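Local coordinates for protein alpha-galactosidase (Lactobacillus brevis, PDB 3MI6) that probably hydrolyses terminal, non-reducing alpha-D-galactose residues in alpha-D-galactosides such as galactose oligosaccharides and galactomannans, at residues T441-E455 / M480-L492. Residues are numbered along the deposited sequence; the frame is centred on the assembly and turned at random.
Sequences TPGRHQFVLDMARPE and MNRYATEMFSSRL
The buried guanidinium of Arg482 donates to three backbone carbonyls, those of Thr441 and Gln446 across the contact and of Tyr483 in its own segment. Arg482 NH1 gives one hydrogen bond to Gln446 O (2.6 Å), lying in both the guanidinium and the carbonyl planes, and another to Thr441 O (2.9 Å), where it meets a lone pair. At its other edge NE and NH2 together grip Tyr483 O. Arginine suits this place because its several N-H groups fan out in one plane and can tie loops of irregular shape together. A bend at chi3 (-79°) turns the group in between two parts of 441-455, with Val448 CG1 over one face and Gly443 N over the opposite face; the missing side chain of Gly443 leaves room for it. Gly443 also begins the type I' turn to Gln446, whose carbonyl takes both Gly443 N and Arg482 NH1. Branched and apolar, Val448 also packs CG1 on Ala484 CB at 3.7 Å.

Both segments belong to the TIM-barrel domain, 480-492 following barrel strand 475-478. At the predicted substrate site, Arg444 reaches out fully extended alongside Asn481, its NE in a salt bridge with Asp377.

Farther along, Glu486 offers Thr441 two oxygens, OE1 accepting from Thr441 N (3.2 Å) and OE2 weakly from OG1. Asp450 OD2 accepts from Ser489 OG (2.5 Å) on its syn lone pair, and this short acidic side chain also pairs with Arg453 NE in a salt bridge. Arg453 CG rests against Arg491 CB, while Arg491 lays a guanidinium face on the flat-sided ring of Pro454 at CD and bonds edge-on through NH1 to Glu455 OE1 (2.8 Å), a salt bridge where helix 454-471 begins.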
ATOM      1  N   THR D 441     -10.098 -14.760 -42.115  1.00 41.62           N
ATOM      2  CA  THR D 441      -9.088 -13.913 -41.498  1.00 40.87           C
ATOM      3  C   THR D 441      -7.850 -14.739 -41.171  1.00 41.26           C
ATOM      4  O   THR D 441      -7.911 -15.652 -40.343  1.00 41.27           O
ATOM      5  CB  THR D 441      -9.638 -13.222 -40.244  1.00 40.21           C
ATOM      6  OG1 THR D 441     -10.199 -11.952 -40.608  1.00 36.50           O
ATOM      7  CG2 THR D 441      -8.529 -13.023 -39.216  1.00 39.84           C
ATOM      8  N   PRO D 442      -6.728 -14.433 -41.845  1.00 40.74           N
ATOM      9  CA  PRO D 442      -5.478 -15.190 -41.726  1.00 38.56           C
ATOM     10  C   PRO D 442      -4.795 -15.000 -40.374  1.00 40.12           C
ATOM     11  O   PRO D 442      -4.973 -13.991 -39.685  1.00 35.81           O
ATOM     12  CB  PRO D 442      -4.607 -14.587 -42.824  1.00 39.58           C
ATOM     13  CG  PRO D 442      -5.129 -13.195 -42.975  1.00 40.00           C
ATOM     14  CD  PRO D 442      -6.606 -13.318 -42.798  1.00 38.62           C
ATOM     15  N   GLY D 443      -4.019 -16.003 -39.985  1.00 43.26           N
ATOM     16  CA  GLY D 443      -3.178 -15.904 -38.806  1.00 40.94           C
ATOM     17  C   GLY D 443      -1.829 -16.418 -39.228  1.00 43.01           C
ATOM     18  O   GLY D 443      -1.712 -17.585 -39.611  1.00 42.14           O
ATOM     19  N   ARG D 444      -0.819 -15.554 -39.194  1.00 42.45           N
ATOM     20  CA  ARG D 444       0.485 -15.922 -39.724  1.00 45.20           C
ATOM     21  C   ARG D 444       0.302 -16.629 -41.080  1.00 46.45           C
ATOM     22  O   ARG D 444       0.915 -17.670 -41.338  1.00 44.69           O
ATOM     23  CB  ARG D 444       1.239 -16.829 -38.737  1.00 43.70           C
ATOM     24  CG  ARG D 444       2.726 -16.954 -39.025  1.00 43.60           C
ATOM     25  CD  ARG D 444       3.390 -18.079 -38.252  1.00 45.09           C
ATOM     26  NE  ARG D 444       4.799 -18.203 -38.643  1.00 57.00           N
ATOM     27  CZ  ARG D 444       5.627 -19.166 -38.237  1.00 54.21           C
ATOM     28  NH1 ARG D 444       5.197 -20.120 -37.419  1.00 53.14           N
ATOM     29  NH2 ARG D 444       6.891 -19.180 -38.656  1.00 51.92           N
ATOM     30  N   HIS D 445      -0.578 -16.078 -41.916  1.00 46.43           N
ATOM     31  CA  HIS D 445      -0.795 -16.564 -43.287  1.00 47.19           C
ATOM     32  C   HIS D 445      -1.269 -18.033 -43.365  1.00 45.83           C
ATOM     33  O   HIS D 445      -0.870 -18.777 -44.262  1.00 49.43           O
ATOM     34  CB  HIS D 445       0.459 -16.302 -44.157  1.00 47.38           C
ATOM     35  CG  HIS D 445       1.254 -15.099 -43.726  1.00 51.15           C
ATOM     36  ND1 HIS D 445       2.343 -15.186 -42.881  1.00 51.44           N
ATOM     37  CD2 HIS D 445       1.098 -13.781 -43.999  1.00 51.31           C
ATOM     38  CE1 HIS D 445       2.826 -13.976 -42.657  1.00 49.99           C
ATOM     39  NE2 HIS D 445       2.087 -13.105 -43.321  1.00 50.67           N
ATOM     40  N   GLN D 446      -2.121 -18.431 -42.419  1.00 44.47           N
ATOM     41  CA  GLN D 446      -2.658 -19.794 -42.334  1.00 41.55           C
ATOM     42  C   GLN D 446      -4.052 -19.849 -41.667  1.00 45.36           C
ATOM     43  O   GLN D 446      -4.556 -18.851 -41.133  1.00 44.06           O
ATOM     44  CB  GLN D 446      -1.698 -20.694 -41.565  1.00 42.67           C
ATOM     45  CG  GLN D 446      -1.790 -20.556 -40.048  1.00 45.09           C
ATOM     46  CD  GLN D 446      -0.513 -20.998 -39.324  1.00 48.03           C
ATOM     47  OE1 GLN D 446      -0.575 -21.558 -38.227  1.00 45.54           O
ATOM     48  NE2 GLN D 446       0.653 -20.732 -39.933  1.00 47.24           N
ATOM     49  N   PHE D 447      -4.676 -21.021 -41.706  1.00 45.10           N
ATOM     50  CA  PHE D 447      -6.007 -21.201 -41.138  1.00 44.16           C
ATOM     51  C   PHE D 447      -6.045 -22.532 -40.433  1.00 44.43           C
ATOM     52  O   PHE D 447      -5.101 -23.309 -40.558  1.00 46.15           O
ATOM     53  CB  PHE D 447      -7.047 -21.171 -42.248  1.00 45.34           C
ATOM     54  CG  PHE D 447      -7.012 -19.914 -43.040  1.00 44.23           C
ATOM     55  CD1 PHE D 447      -6.085 -19.757 -44.057  1.00 41.62           C
ATOM     56  CD2 PHE D 447      -7.872 -18.868 -42.735  1.00 40.12           C
ATOM     57  CE1 PHE D 447      -6.029 -18.594 -44.766  1.00 41.47           C
ATOM     58  CE2 PHE D 447      -7.827 -17.704 -43.443  1.00 40.19           C
ATOM     59  CZ  PHE D 447      -6.906 -17.563 -44.465  1.00 42.43           C
ATOM     60  N   VAL D 448      -7.120 -22.812 -39.700  1.00 40.81           N
ATOM     61  CA  VAL D 448      -7.139 -24.021 -38.891  1.00 42.05           C
ATOM     62  C   VAL D 448      -8.066 -25.116 -39.427  1.00 43.55           C
ATOM     63  O   VAL D 448      -9.157 -24.837 -39.919  1.00 45.40           O
ATOM     64  CB  VAL D 448      -7.336 -23.719 -37.363  1.00 41.75           C
ATOM     65  CG1 VAL D 448      -7.444 -22.229 -37.099  1.00 38.88           C
ATOM     66  CG2 VAL D 448      -8.525 -24.440 -36.810  1.00 42.97           C
ATOM     67  N   LEU D 449      -7.595 -26.361 -39.367  1.00 44.10           N
ATOM     68  CA  LEU D 449      -8.383 -27.528 -39.773  1.00 46.54           C
ATOM     69  C   LEU D 449      -9.493 -27.825 -38.791  1.00 45.70           C
ATOM     70  O   LEU D 449      -9.309 -27.716 -37.590  1.00 44.40           O
ATOM     71  CB  LEU D 449      -7.503 -28.771 -39.828  1.00 44.40           C
ATOM     72  CG  LEU D 449      -6.368 -28.725 -40.831  1.00 44.99           C
ATOM     73  CD1 LEU D 449      -5.435 -29.911 -40.630  1.00 42.35           C
ATOM     74  CD2 LEU D 449      -6.975 -28.690 -42.222  1.00 48.43           C
ATOM     75  N   ASP D 450     -10.636 -28.251 -39.294  1.00 45.93           N
ATOM     76  CA  ASP D 450     -11.698 -28.686 -38.398  1.00 47.83           C
ATOM     77  C   ASP D 450     -11.390 -30.019 -37.691  1.00 44.98           C
ATOM     78  O   ASP D 450     -11.809 -31.086 -38.124  1.00 45.39           O
ATOM     79  CB  ASP D 450     -13.014 -28.765 -39.154  1.00 46.96           C
ATOM     80  CG  ASP D 450     -14.167 -29.050 -38.258  1.00 47.82           C
ATOM     81  OD1 ASP D 450     -13.923 -29.386 -37.088  1.00 50.48           O
ATOM     82  OD2 ASP D 450     -15.319 -28.939 -38.716  1.00 54.53           O
HETATM   83  N   MSE D 451     -10.660 -29.939 -36.591  1.00 41.32           N
HETATM   84  CA  MSE D 451     -10.329 -31.108 -35.781  1.00 43.20           C
HETATM   85  C   MSE D 451     -11.550 -31.807 -35.211  1.00 43.24           C
HETATM   86  O   MSE D 451     -11.436 -32.859 -34.596  1.00 44.33           O
HETATM   87  CB  MSE D 451      -9.432 -30.697 -34.608  1.00 43.29           C
HETATM   88  CG  MSE D 451      -8.083 -30.124 -35.007  1.00 45.30           C
HETATM   89 SE   MSE D 451      -6.969 -31.434 -35.944  1.00 64.07          SE
HETATM   90  CE  MSE D 451      -6.882 -32.802 -34.561  1.00 46.29           C
ATOM     91  N   ALA D 452     -12.717 -31.202 -35.380  1.00 45.02           N
ATOM     92  CA  ALA D 452     -13.941 -31.771 -34.846  1.00 42.81           C
ATOM     93  C   ALA D 452     -14.382 -32.950 -35.701  1.00 47.91           C
ATOM     94  O   ALA D 452     -15.211 -33.753 -35.278  1.00 50.20           O
ATOM     95  CB  ALA D 452     -15.032 -30.722 -34.783  1.00 43.46           C
ATOM     96  N   ARG D 453     -13.821 -33.051 -36.905  1.00 48.67           N
ATOM     97  CA  ARG D 453     -14.153 -34.130 -37.828  1.00 48.17           C
ATOM     98  C   ARG D 453     -13.206 -35.309 -37.666  1.00 47.73           C
ATOM     99  O   ARG D 453     -11.993 -35.164 -37.807  1.00 45.15           O
ATOM    100  CB  ARG D 453     -14.071 -33.637 -39.267  1.00 50.94           C
ATOM    101  CG  ARG D 453     -14.936 -32.453 -39.581  1.00 50.11           C
ATOM    102  CD  ARG D 453     -14.356 -31.693 -40.751  1.00 50.04           C
ATOM    103  NE  ARG D 453     -15.377 -30.903 -41.422  1.00 54.94           N
ATOM    104  CZ  ARG D 453     -15.898 -31.208 -42.607  1.00 58.71           C
ATOM    105  NH1 ARG D 453     -15.481 -32.286 -43.264  1.00 56.89           N
ATOM    106  NH2 ARG D 453     -16.830 -30.427 -43.138  1.00 59.13           N
ATOM    107  N   PRO D 454     -13.761 -36.484 -37.371  1.00 49.01           N
ATOM    108  CA  PRO D 454     -12.943 -37.692 -37.248  1.00 46.39           C
ATOM    109  C   PRO D 454     -12.226 -38.075 -38.544  1.00 45.56           C
ATOM    110  O   PRO D 454     -11.245 -38.806 -38.493  1.00 45.23           O
ATOM    111  CB  PRO D 454     -13.960 -38.759 -36.836  1.00 48.55           C
ATOM    112  CG  PRO D 454     -15.025 -37.989 -36.136  1.00 49.04           C
ATOM    113  CD  PRO D 454     -15.127 -36.683 -36.863  1.00 48.29           C
ATOM    114  N   GLU D 455     -12.685 -37.601 -39.693  1.00 46.51           N
ATOM    115  CA  GLU D 455     -11.947 -37.888 -40.918  1.00 46.87           C
ATOM    116  C   GLU D 455     -10.615 -37.145 -40.896  1.00 46.80           C
ATOM    117  O   GLU D 455      -9.611 -37.624 -41.412  1.00 46.56           O
ATOM    118  CB  GLU D 455     -12.766 -37.576 -42.192  1.00 47.83           C
ATOM    119  CG  GLU D 455     -13.206 -36.117 -42.393  1.00 53.09           C
ATOM    120  CD  GLU D 455     -14.655 -35.832 -41.939  1.00 59.28           C
ATOM    121  OE1 GLU D 455     -15.126 -36.445 -40.942  1.00 56.89           O
ATOM    122  OE2 GLU D 455     -15.317 -34.977 -42.579  1.00 56.25           O
HETATM  123  N   MSE D 480       1.744 -24.977 -32.900  1.00 40.21           N
HETATM  124  CA  MSE D 480       0.386 -24.485 -33.129  1.00 40.18           C
HETATM  125  C   MSE D 480       0.408 -22.952 -33.057  1.00 40.88           C
HETATM  126  O   MSE D 480       0.414 -22.380 -31.961  1.00 40.86           O
HETATM  127  CB  MSE D 480      -0.571 -25.076 -32.089  1.00 39.26           C
HETATM  128  CG  MSE D 480      -2.037 -25.030 -32.482  1.00 42.11           C
HETATM  129 SE   MSE D 480      -2.923 -23.317 -32.129  1.00 74.91          SE
HETATM  130  CE  MSE D 480      -3.131 -23.397 -30.178  1.00 37.55           C
ATOM    131  N   ASN D 481       0.403 -22.300 -34.223  1.00 38.79           N
ATOM    132  CA  ASN D 481       0.842 -20.911 -34.349  1.00 37.59           C
ATOM    133  C   ASN D 481      -0.183 -19.819 -34.691  1.00 41.21           C
ATOM    134  O   ASN D 481       0.200 -18.700 -35.018  1.00 42.65           O
ATOM    135  CB  ASN D 481       1.993 -20.825 -35.353  1.00 39.74           C
ATOM    136  CG  ASN D 481       3.292 -21.365 -34.796  1.00 43.92           C
ATOM    137  OD1 ASN D 481       3.947 -22.220 -35.409  1.00 47.71           O
ATOM    138  ND2 ASN D 481       3.670 -20.880 -33.620  1.00 42.74           N
ATOM    139  N   ARG D 482      -1.472 -20.114 -34.630  1.00 38.83           N
ATOM    140  CA  ARG D 482      -2.446 -19.035 -34.705  1.00 37.39           C
ATOM    141  C   ARG D 482      -3.688 -19.351 -33.893  1.00 37.99           C
ATOM    142  O   ARG D 482      -3.868 -20.475 -33.451  1.00 40.27           O
ATOM    143  CB  ARG D 482      -2.841 -18.743 -36.145  1.00 41.64           C
ATOM    144  CG  ARG D 482      -3.695 -19.810 -36.769  1.00 39.65           C
ATOM    145  CD  ARG D 482      -4.485 -19.249 -37.884  1.00 39.00           C
ATOM    146  NE  ARG D 482      -5.646 -18.512 -37.405  1.00 38.64           N
ATOM    147  CZ  ARG D 482      -6.484 -17.861 -38.207  1.00 40.82           C
ATOM    148  NH1 ARG D 482      -6.271 -17.855 -39.517  1.00 42.83           N
ATOM    149  NH2 ARG D 482      -7.530 -17.210 -37.712  1.00 40.94           N
ATOM    150  N   TYR D 483      -4.537 -18.353 -33.692  1.00 37.04           N
ATOM    151  CA  TYR D 483      -5.801 -18.554 -32.986  1.00 41.15           C
ATOM    152  C   TYR D 483      -6.976 -18.630 -33.974  1.00 38.10           C
ATOM    153  O   TYR D 483      -7.052 -17.842 -34.908  1.00 36.67           O
ATOM    154  CB  TYR D 483      -6.022 -17.466 -31.921  1.00 34.12           C
ATOM    155  CG  TYR D 483      -5.035 -17.547 -30.781  1.00 38.74           C
ATOM    156  CD1 TYR D 483      -4.883 -18.726 -30.059  1.00 36.23           C
ATOM    157  CD2 TYR D 483      -4.252 -16.440 -30.416  1.00 38.82           C
ATOM    158  CE1 TYR D 483      -3.979 -18.812 -29.006  1.00 36.81           C
ATOM    159  CE2 TYR D 483      -3.348 -16.514 -29.370  1.00 36.05           C
ATOM    160  CZ  TYR D 483      -3.211 -17.709 -28.663  1.00 38.94           C
ATOM    161  OH  TYR D 483      -2.310 -17.812 -27.610  1.00 38.28           O
ATOM    162  N   ALA D 484      -7.874 -19.591 -33.782  1.00 36.31           N
ATOM    163  CA  ALA D 484      -8.986 -19.731 -34.722  1.00 41.33           C
ATOM    164  C   ALA D 484      -9.874 -18.486 -34.748  1.00 41.52           C
ATOM    165  O   ALA D 484      -9.933 -17.704 -33.795  1.00 40.60           O
ATOM    166  CB  ALA D 484      -9.811 -21.003 -34.468  1.00 40.92           C
ATOM    167  N   THR D 485     -10.554 -18.322 -35.872  1.00 42.65           N
ATOM    168  CA  THR D 485     -11.270 -17.109 -36.204  1.00 37.48           C
ATOM    169  C   THR D 485     -12.472 -17.547 -37.078  1.00 42.02           C
ATOM    170  O   THR D 485     -12.430 -18.623 -37.715  1.00 40.94           O
ATOM    171  CB  THR D 485     -10.278 -16.137 -36.908  1.00 38.32           C
ATOM    172  OG1 THR D 485     -10.240 -14.893 -36.215  1.00 39.29           O
ATOM    173  CG2 THR D 485     -10.614 -15.905 -38.348  1.00 39.74           C
ATOM    174  N   GLU D 486     -13.551 -16.763 -37.075  1.00 39.77           N
ATOM    175  CA  GLU D 486     -14.779 -17.150 -37.787  1.00 40.49           C
ATOM    176  C   GLU D 486     -15.160 -18.604 -37.590  1.00 38.02           C
ATOM    177  O   GLU D 486     -15.221 -19.347 -38.544  1.00 40.32           O
ATOM    178  CB  GLU D 486     -14.636 -16.918 -39.287  1.00 39.53           C
ATOM    179  CG  GLU D 486     -14.514 -15.473 -39.678  1.00 39.70           C
ATOM    180  CD  GLU D 486     -13.104 -15.112 -40.030  1.00 42.28           C
ATOM    181  OE1 GLU D 486     -12.301 -16.042 -40.244  1.00 42.66           O
ATOM    182  OE2 GLU D 486     -12.797 -13.902 -40.094  1.00 45.34           O
HETATM  183  N   MSE D 487     -15.438 -19.002 -36.361  1.00 40.65           N
HETATM  184  CA  MSE D 487     -15.679 -20.408 -36.048  1.00 42.03           C
HETATM  185  C   MSE D 487     -16.958 -21.051 -36.591  1.00 44.33           C
HETATM  186  O   MSE D 487     -18.080 -20.629 -36.288  1.00 45.65           O
HETATM  187  CB  MSE D 487     -15.603 -20.622 -34.550  1.00 43.17           C
HETATM  188  CG  MSE D 487     -14.230 -21.073 -34.121  1.00 50.79           C
HETATM  189 SE   MSE D 487     -13.957 -20.748 -32.230  1.00 90.32          SE
HETATM  190  CE  MSE D 487     -12.196 -19.879 -32.378  1.00 55.12           C
ATOM    191  N   PHE D 488     -16.779 -22.099 -37.382  1.00 43.35           N
ATOM    192  CA  PHE D 488     -17.907 -22.837 -37.907  1.00 44.06           C
ATOM    193  C   PHE D 488     -17.475 -24.236 -38.304  1.00 44.77           C
ATOM    194  O   PHE D 488     -16.352 -24.446 -38.737  1.00 47.95           O
ATOM    195  CB  PHE D 488     -18.533 -22.101 -39.096  1.00 43.60           C
ATOM    196  CG  PHE D 488     -19.900 -22.619 -39.479  1.00 44.76           C
ATOM    197  CD1 PHE D 488     -20.042 -23.572 -40.482  1.00 45.73           C
ATOM    198  CD2 PHE D 488     -21.038 -22.154 -38.838  1.00 41.13           C
ATOM    199  CE1 PHE D 488     -21.297 -24.052 -40.840  1.00 44.52           C
ATOM    200  CE2 PHE D 488     -22.281 -22.623 -39.183  1.00 43.79           C
ATOM    201  CZ  PHE D 488     -22.415 -23.581 -40.195  1.00 44.55           C
ATOM    202  N   SER D 489     -18.368 -25.197 -38.136  1.00 43.84           N
ATOM    203  CA  SER D 489     -18.123 -26.547 -38.596  1.00 46.41           C
ATOM    204  C   SER D 489     -19.340 -26.984 -39.399  1.00 48.62           C
ATOM    205  O   SER D 489     -20.464 -26.930 -38.903  1.00 47.64           O
ATOM    206  CB  SER D 489     -17.908 -27.477 -37.401  1.00 48.49           C
ATOM    207  OG  SER D 489     -17.663 -28.814 -37.807  1.00 51.40           O
ATOM    208  N   SER D 490     -19.123 -27.394 -40.641  1.00 49.50           N
ATOM    209  CA  SER D 490     -20.215 -27.927 -41.458  1.00 51.88           C
ATOM    210  C   SER D 490     -20.614 -29.327 -40.983  1.00 55.47           C
ATOM    211  O   SER D 490     -21.702 -29.821 -41.286  1.00 58.22           O
ATOM    212  CB  SER D 490     -19.833 -27.936 -42.939  1.00 49.66           C
ATOM    213  OG  SER D 490     -18.540 -28.481 -43.142  1.00 54.07           O
ATOM    214  N   ARG D 491     -19.723 -29.950 -40.220  1.00 56.94           N
ATOM    215  CA  ARG D 491     -19.936 -31.282 -39.674  1.00 55.34           C
ATOM    216  C   ARG D 491     -20.970 -31.271 -38.559  1.00 53.86           C
ATOM    217  O   ARG D 491     -21.507 -32.311 -38.185  1.00 56.36           O
ATOM    218  CB  ARG D 491     -18.612 -31.822 -39.131  1.00 59.60           C
ATOM    219  CG  ARG D 491     -18.727 -33.118 -38.356  1.00 64.91           C
ATOM    220  CD  ARG D 491     -19.340 -34.199 -39.235  1.00 72.16           C
ATOM    221  NE  ARG D 491     -19.409 -35.474 -38.530  1.00 78.58           N
ATOM    222  CZ  ARG D 491     -18.550 -36.470 -38.714  1.00 74.86           C
ATOM    223  NH1 ARG D 491     -17.561 -36.327 -39.594  1.00 67.76           N
ATOM    224  NH2 ARG D 491     -18.686 -37.604 -38.031  1.00 65.86           N
ATOM    225  N   LEU D 492     -21.235 -30.095 -38.012  1.00 52.09           N
ATOM    226  CA  LEU D 492     -22.148 -29.988 -36.883  1.00 51.87           C
ATOM    227  C   LEU D 492     -23.411 -29.287 -37.347  1.00 51.85           C
ATOM    228  O   LEU D 492     -23.381 -28.535 -38.324  1.00 54.29           O
ATOM    229  CB  LEU D 492     -21.491 -29.225 -35.729  1.00 47.63           C
ATOM    230  CG  LEU D 492     -20.143 -29.772 -35.241  1.00 49.34           C
ATOM    231  CD1 LEU D 492     -19.461 -28.802 -34.285  1.00 45.79           C
ATOM    232  CD2 LEU D 492     -20.300 -31.137 -34.578  1.00 48.61           C
TER